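PDB 6XEP: thiamine-monophosphate kinase from Stenotrophomonas maltophilia, which probably catalyses the ATP-dependent phosphorylation of thiamine monophosphate to thiamine diphosphate, the active form of vitamin B1, as the final step of its biosynthesis. Local coordinates for residues 174-179 with 265-270; 56-59 with 63-66; 186-191 with 196-201. All blocks are in the same frame, centred on the assembly; numbering follows the deposited sequence.

Contact 1: 174-179 with 265-270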
# COMPACT_ATOMS: atom_id res chain seq x y z
N ALA A 174 -10.20 16.78 -21.48
CA ALA A 174 -10.16 17.76 -20.40
C ALA A 174 -8.73 18.21 -20.11
O ALA A 174 -8.48 19.40 -19.89
CB ALA A 174 -10.79 17.18 -19.13
N LEU A 175 -7.78 17.26 -20.08
CA LEU A 175 -6.39 17.62 -19.83
C LEU A 175 -5.86 18.57 -20.89
O LEU A 175 -5.19 19.57 -20.58
CB LEU A 175 -5.52 16.36 -19.76
CG LEU A 175 -4.11 16.50 -19.17
CD1 LEU A 175 -4.19 16.89 -17.69
CD2 LEU A 175 -3.28 15.23 -19.35
N ARG A 176 -6.18 18.30 -22.16
CA ARG A 176 -5.74 19.19 -23.24
C ARG A 176 -6.34 20.58 -23.10
O ARG A 176 -5.64 21.59 -23.25
CB ARG A 176 -6.11 18.59 -24.59
CG ARG A 176 -5.12 17.59 -25.16
CD ARG A 176 -5.74 16.97 -26.40
NE ARG A 176 -4.88 16.02 -27.08
CZ ARG A 176 -4.40 16.21 -28.30
NH1 ARG A 176 -4.70 17.33 -28.96
NH2 ARG A 176 -3.63 15.29 -28.87
N LEU A 177 -7.65 20.65 -22.86
CA LEU A 177 -8.28 21.96 -22.66
C LEU A 177 -7.65 22.69 -21.48
O LEU A 177 -7.40 23.90 -21.56
CB LEU A 177 -9.79 21.81 -22.46
CG LEU A 177 -10.53 21.30 -23.70
CD1 LEU A 177 -11.94 20.89 -23.30
CD2 LEU A 177 -10.57 22.37 -24.78
N TRP A 178 -7.37 21.97 -20.40
CA TRP A 178 -6.71 22.60 -19.26
C TRP A 178 -5.32 23.13 -19.63
O TRP A 178 -4.97 24.26 -19.28
CB TRP A 178 -6.64 21.60 -18.10
CG TRP A 178 -5.78 22.01 -16.95
CD1 TRP A 178 -6.08 22.91 -15.97
CD2 TRP A 178 -4.49 21.49 -16.63
NE1 TRP A 178 -5.03 23.00 -15.07
CE2 TRP A 178 -4.05 22.13 -15.47
CE3 TRP A 178 -3.65 20.56 -17.24
CZ2 TRP A 178 -2.80 21.86 -14.89
CZ3 TRP A 178 -2.42 20.27 -16.66
CH2 TRP A 178 -2.01 20.93 -15.50
N GLN A 179 -4.55 22.35 -20.39
CA GLN A 179 -3.21 22.79 -20.79
C GLN A 179 -3.26 23.99 -21.73
O GLN A 179 -2.37 24.85 -21.69
CB GLN A 179 -2.46 21.64 -21.46
CG GLN A 179 -2.16 20.48 -20.52
CD GLN A 179 -1.82 19.19 -21.26
OE1 GLN A 179 -2.11 19.04 -22.44
NE2 GLN A 179 -1.21 18.25 -20.54
N ALA A 265 -9.79 14.86 -31.09
CA ALA A 265 -10.70 13.92 -30.43
C ALA A 265 -10.32 12.48 -30.75
O ALA A 265 -10.35 11.61 -29.88
CB ALA A 265 -12.15 14.19 -30.86
N ARG A 266 -9.97 12.21 -32.01
CA ARG A 266 -9.55 10.87 -32.38
C ARG A 266 -8.30 10.46 -31.62
O ARG A 266 -8.19 9.32 -31.15
CB ARG A 266 -9.32 10.80 -33.89
CG ARG A 266 -8.90 9.45 -34.41
CD ARG A 266 -8.61 9.59 -35.91
NE ARG A 266 -8.43 8.31 -36.59
CZ ARG A 266 -7.25 7.77 -36.87
NH1 ARG A 266 -6.13 8.40 -36.52
NH2 ARG A 266 -7.19 6.61 -37.51
N ASP A 267 -7.33 11.37 -31.50
CA ASP A 267 -6.11 11.03 -30.80
C ASP A 267 -6.38 10.76 -29.32
O ASP A 267 -5.80 9.85 -28.73
CB ASP A 267 -5.08 12.14 -30.96
CG ASP A 267 -3.77 11.81 -30.31
OD1 ASP A 267 -3.19 10.76 -30.68
OD2 ASP A 267 -3.33 12.56 -29.42
N CYS A 268 -7.24 11.58 -28.71
CA CYS A 268 -7.62 11.33 -27.32
C CYS A 268 -8.26 9.96 -27.16
O CYS A 268 -7.99 9.25 -26.18
CB CYS A 268 -8.57 12.41 -26.83
SG CYS A 268 -7.82 14.04 -26.58
N ALA A 269 -9.15 9.59 -28.08
CA ALA A 269 -9.85 8.32 -27.95
C ALA A 269 -8.91 7.14 -28.12
O ALA A 269 -9.07 6.11 -27.45
CB ALA A 269 -10.98 8.25 -28.97
N LEU A 270 -7.92 7.26 -29.02
CA LEU A 270 -7.00 6.16 -29.31
C LEU A 270 -5.89 6.05 -28.27
O LEU A 270 -5.45 4.94 -27.95
CB LEU A 270 -6.36 6.34 -30.69
CG LEU A 270 -7.27 6.02 -31.88
CD1 LEU A 270 -6.63 6.56 -33.12
CD2 LEU A 270 -7.51 4.51 -31.97
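In the C-terminal half of this PurM-like (AIR synthase-related) kinase, helices 170-179 and 262-271 are bridged by a salt bridge: Arg176 of the first reaches Asp267 and Cys268 of the second. The backbones stay well apart, the nearest CA atoms, those of Arg176 and Cys268, being 9.1 Å from each other. Only about 121 Å² is buried, counting both sides, so this is a bridge made by one long side chain, Arg176, and not close helix packing.

The span is covered by the arginine chain, which runs extended from CG to NE and so carries the guanidinium across to the second helix. There Arg176 NH2 lies 2.8 Å from Asp267 OD2, the closest approach of the contact. The carboxylate oxygen sits at the edge of the guanidinium, near its plane, yet the two planes are turned 69° apart and the N-H...O angle is 120°. The ionic attraction is therefore clear from the distance, while the hydrogen bond is weak, and the pair is single-pronged instead of the flat two-bond kind.

Asp267 uses its oxygens for different partners: OD2 faces Arg176, while OD1 forms a salt bridge with Arg271, one turn further along the same helix. The other terminal nitrogen of Arg176, NH1, has a long, weak ion pair with Asp264. The positive charge thus faces two carboxylates, that of Asp267 closely and that of Asp264 only weakly.

Cys268 is the buried member of the contact, and its side chain also packs on Leu260. Its sulfur lies where the Arg176 chain passes into the guanidinium, oblique to the planar group, with Cys268 SG 3.6 Å from Arg176 CD and equally 3.6 Å from Arg176 NE.

Contact 2: 56-59 with 63-66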
# COMPACT_ATOMS: atom_id res chain seq x y z
N LEU A 56 -0.66 8.02 -6.45
CA LEU A 56 -0.91 9.26 -7.18
C LEU A 56 -0.13 10.37 -6.49
O LEU A 56 -0.28 10.58 -5.28
CB LEU A 56 -2.40 9.60 -7.25
CG LEU A 56 -3.20 8.90 -8.36
CD1 LEU A 56 -3.23 7.40 -8.21
CD2 LEU A 56 -4.61 9.45 -8.42
N ASN A 57 0.71 11.06 -7.26
CA ASN A 57 1.55 12.13 -6.76
C ASN A 57 1.09 13.47 -7.32
O ASN A 57 0.80 13.58 -8.52
CB ASN A 57 3.00 11.89 -7.16
CG ASN A 57 3.56 10.68 -6.46
OD1 ASN A 57 3.32 10.51 -5.28
ND2 ASN A 57 4.26 9.82 -7.20
N SER A 58 1.06 14.48 -6.44
CA SER A 58 0.65 15.83 -6.80
C SER A 58 1.52 16.39 -7.92
O SER A 58 2.75 16.29 -7.89
CB SER A 58 0.72 16.74 -5.56
OG SER A 58 0.38 18.08 -5.89
N GLY A 59 0.87 16.97 -8.93
CA GLY A 59 1.56 17.48 -10.08
C GLY A 59 1.90 16.46 -11.14
O GLY A 59 2.20 16.84 -12.28
N PRO A 63 -3.27 17.45 -11.54
CA PRO A 63 -2.80 18.83 -11.41
C PRO A 63 -2.90 19.30 -9.96
O PRO A 63 -3.75 18.84 -9.20
CB PRO A 63 -3.75 19.62 -12.32
CG PRO A 63 -4.18 18.59 -13.36
CD PRO A 63 -4.27 17.28 -12.61
N VAL A 64 -1.98 20.18 -9.57
CA VAL A 64 -1.89 20.55 -8.16
C VAL A 64 -3.18 21.19 -7.68
O VAL A 64 -3.57 21.02 -6.51
CB VAL A 64 -0.68 21.46 -7.93
CG1 VAL A 64 -0.69 22.01 -6.51
CG2 VAL A 64 0.62 20.68 -8.17
N GLU A 65 -3.91 21.87 -8.56
CA GLU A 65 -5.14 22.52 -8.13
C GLU A 65 -6.31 21.54 -7.98
O GLU A 65 -7.40 21.99 -7.61
CB GLU A 65 -5.51 23.62 -9.11
CG GLU A 65 -5.72 23.12 -10.51
CD GLU A 65 -4.55 23.45 -11.42
OE1 GLU A 65 -3.37 23.07 -11.13
OE2 GLU A 65 -4.84 24.11 -12.44
N THR A 66 -6.14 20.25 -8.25
CA THR A 66 -7.22 19.29 -8.04
C THR A 66 -7.71 19.36 -6.60
O THR A 66 -6.90 19.38 -5.66
CB THR A 66 -6.77 17.86 -8.38
OG1 THR A 66 -6.25 17.80 -9.72
CG2 THR A 66 -7.98 16.89 -8.26
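Van der Waals packing makes up the whole of the contact between Ser58-Gly59, just past the end of strand 48-57, and Val64 in the loop leading to helix 68-85. One methyl of Val64 does most of the touching: Val64 CG2 lies 3.5 Å from Ser58 OG and 3.8 Å from Gly59 N. A chi1 of 177°, placing OG opposite the backbone N, sets the Ser58 hydroxyl beside the valine methyl. Gly59 takes a positive phi (82°), a conformation that glycine accepts easily.

No hydrogen bond crosses between the segments. Within 63-66, Pro63 to Thr66 form a type I beta turn, closed by Thr66 N to Pro63 O at 2.9 Å. Thr66 OG1 donates to the same Pro63 O at 2.8 Å, tilted 21° from the carbonyl plane, so two donors of one residue grip a single acceptor.

Around the contact, Asn57 bonds through ND2 to Ser98 and Arg132 of the second subunit, and its backbone N bonds to His61, a predicted substrate-binding residue within the intervening loop. With no polar bond between the segments, the approach of Val64 to Ser58 and Gly59 is nonpolar packing by a methyl group, while the turn's own bonds satisfy Pro63 O twice over.

Contact 3: 186-191 with 196-201; sequences ATATLL and SLRLRL
The irregular backbone of 186-191, in the loop between helices 170-179 and 192-202 of the AIR synthase-related C-terminal part of the kinase, runs past helix 192-202 with Ala188 and Arg198 nearest at 8.3 Å between CA atoms, and enters that helix through Leu191 at the N-cap position. An ST turn shapes this entry: Thr189 OG1 accepts from Leu191 N at 3.1 Å with an almost straight N-H...O angle of 166°.

Arg198 fills the gap between loop and helix. It leaves the helix with CG anti to the backbone N (chi1 -172°), then bends at chi3 (72°), so that the guanidinium lies against the loop. Main chain covers one face, with Thr187 O 3.1 Å above its plane and offset toward the rim. The evidence argues against a hydrogen bond here: Thr187 O is 3.3 Å from Arg198 NE, but it stands over the face, where no N-H points. On the opposite face Leu199 CD2 lies 4.0 Å above the Arg198 plane, offset toward the rim, so the group sits between main chain and a leucine methyl.

The polar bonds are made elsewhere. NE forms a salt bridge with Glu195 OE1, which also accepts from Thr189 N, and NH1 donates to Leu185 O. Arg198 and Glu195 thereby tie the loop to its own helix. Ala188 adds to the covering of the same face as Thr187 O, with Ala188 CA 3.4 Å and Ala188 CB 3.6 Å from Arg198 NH2.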
# COMPACT_ATOMS: atom_id res chain seq x y z
N ALA A 186 -10.36 23.27 -10.81
CA ALA A 186 -10.62 23.39 -9.38
C ALA A 186 -12.06 23.79 -9.05
O ALA A 186 -12.45 23.71 -7.88
CB ALA A 186 -9.68 24.42 -8.76
N THR A 187 -12.84 24.23 -10.02
CA THR A 187 -14.19 24.69 -9.74
C THR A 187 -15.14 24.09 -10.77
O THR A 187 -14.73 23.74 -11.88
CB THR A 187 -14.31 26.22 -9.76
OG1 THR A 187 -13.70 26.73 -10.94
CG2 THR A 187 -13.67 26.85 -8.52
N ALA A 188 -16.41 23.99 -10.40
CA ALA A 188 -17.43 23.51 -11.32
C ALA A 188 -17.76 24.59 -12.33
O ALA A 188 -17.79 25.78 -12.01
CB ALA A 188 -18.69 23.10 -10.57
N THR A 189 -18.01 24.18 -13.57
CA THR A 189 -18.50 25.10 -14.57
C THR A 189 -19.95 24.77 -14.91
O THR A 189 -20.36 23.60 -14.88
CB THR A 189 -17.64 25.09 -15.84
OG1 THR A 189 -18.22 25.96 -16.82
CG2 THR A 189 -17.55 23.70 -16.41
N LEU A 190 -20.74 25.81 -15.18
CA LEU A 190 -22.10 25.60 -15.64
C LEU A 190 -22.18 25.16 -17.09
O LEU A 190 -23.26 24.75 -17.54
CB LEU A 190 -22.91 26.89 -15.46
CG LEU A 190 -23.06 27.43 -14.04
CD1 LEU A 190 -23.87 28.73 -14.04
CD2 LEU A 190 -23.71 26.39 -13.14
N LEU A 191 -21.08 25.27 -17.85
CA LEU A 191 -21.07 24.91 -19.26
C LEU A 191 -21.02 23.39 -19.35
O LEU A 191 -19.98 22.79 -19.07
CB LEU A 191 -19.88 25.53 -19.99
CG LEU A 191 -19.77 27.06 -19.94
CD1 LEU A 191 -18.52 27.53 -20.67
CD2 LEU A 191 -20.99 27.68 -20.55
N SER A 196 -18.70 18.03 -18.21
CA SER A 196 -18.67 16.59 -18.45
C SER A 196 -17.24 16.10 -18.59
O SER A 196 -16.84 15.11 -17.96
CB SER A 196 -19.48 16.24 -19.70
OG SER A 196 -20.85 16.59 -19.59
N LEU A 197 -16.44 16.78 -19.42
CA LEU A 197 -15.05 16.39 -19.59
C LEU A 197 -14.29 16.57 -18.29
O LEU A 197 -13.46 15.72 -17.94
CB LEU A 197 -14.39 17.20 -20.71
CG LEU A 197 -14.95 17.00 -22.13
CD1 LEU A 197 -14.13 17.75 -23.17
CD2 LEU A 197 -15.06 15.52 -22.48
N ARG A 198 -14.55 17.67 -17.57
CA ARG A 198 -13.83 17.92 -16.33
C ARG A 198 -13.99 16.76 -15.36
O ARG A 198 -13.02 16.29 -14.76
CB ARG A 198 -14.31 19.23 -15.68
CG ARG A 198 -13.46 19.67 -14.47
CD ARG A 198 -14.00 20.93 -13.78
NE ARG A 198 -15.23 20.70 -13.02
CZ ARG A 198 -15.28 20.49 -11.70
NH1 ARG A 198 -14.17 20.48 -10.98
NH2 ARG A 198 -16.46 20.30 -11.10
N LEU A 199 -15.22 16.26 -15.22
CA LEU A 199 -15.46 15.17 -14.27
C LEU A 199 -14.98 13.81 -14.77
O LEU A 199 -14.73 12.91 -13.96
CB LEU A 199 -16.95 15.12 -13.93
CG LEU A 199 -17.43 16.30 -13.07
CD1 LEU A 199 -18.88 16.14 -12.70
CD2 LEU A 199 -16.59 16.38 -11.82
N ARG A 200 -14.85 13.63 -16.09
CA ARG A 200 -14.21 12.40 -16.56
C ARG A 200 -12.73 12.36 -16.22
O ARG A 200 -12.19 11.28 -15.94
CB ARG A 200 -14.42 12.24 -18.07
CG ARG A 200 -15.88 11.97 -18.44
CD ARG A 200 -16.26 10.53 -18.13
NE ARG A 200 -15.75 9.59 -19.14
CZ ARG A 200 -15.58 8.29 -18.92
NH1 ARG A 200 -15.87 7.78 -17.72
NH2 ARG A 200 -15.11 7.51 -19.89
N LEU A 201 -12.06 13.52 -16.23
CA LEU A 201 -10.67 13.56 -15.78
C LEU A 201 -10.60 13.43 -14.26
O LEU A 201 -9.77 12.68 -13.73
CB LEU A 201 -10.01 14.87 -16.23
CG LEU A 201 -8.57 15.07 -15.73
CD1 LEU A 201 -7.64 13.94 -16.17
CD2 LEU A 201 -8.01 16.42 -16.17

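Overall arrangement
From the N terminus, contact 2 comes first and closes a short loop after strand 48-57, before helix 68-85, in the N-terminal AIR synthase-related part. Contact 1 opens later, in helix 170-179, and closes only at helix 262-271. Contact 3, a local closure of the loop 186-191 onto helix 192-202, is nested inside it; no pair crosses. Helices 170-179 and 192-202 pack directly, Ala174 CB lying 3.8 Å from Leu201 CB. The N- and C-terminal parts also meet: Trp178 NE1 is 2.9 Å from Glu65 OE2, a probable hydrogen bond, and Glu65 O is 3.5 Å from Ala186 CB. Residues 63-66 thus touch both C-terminal contacts.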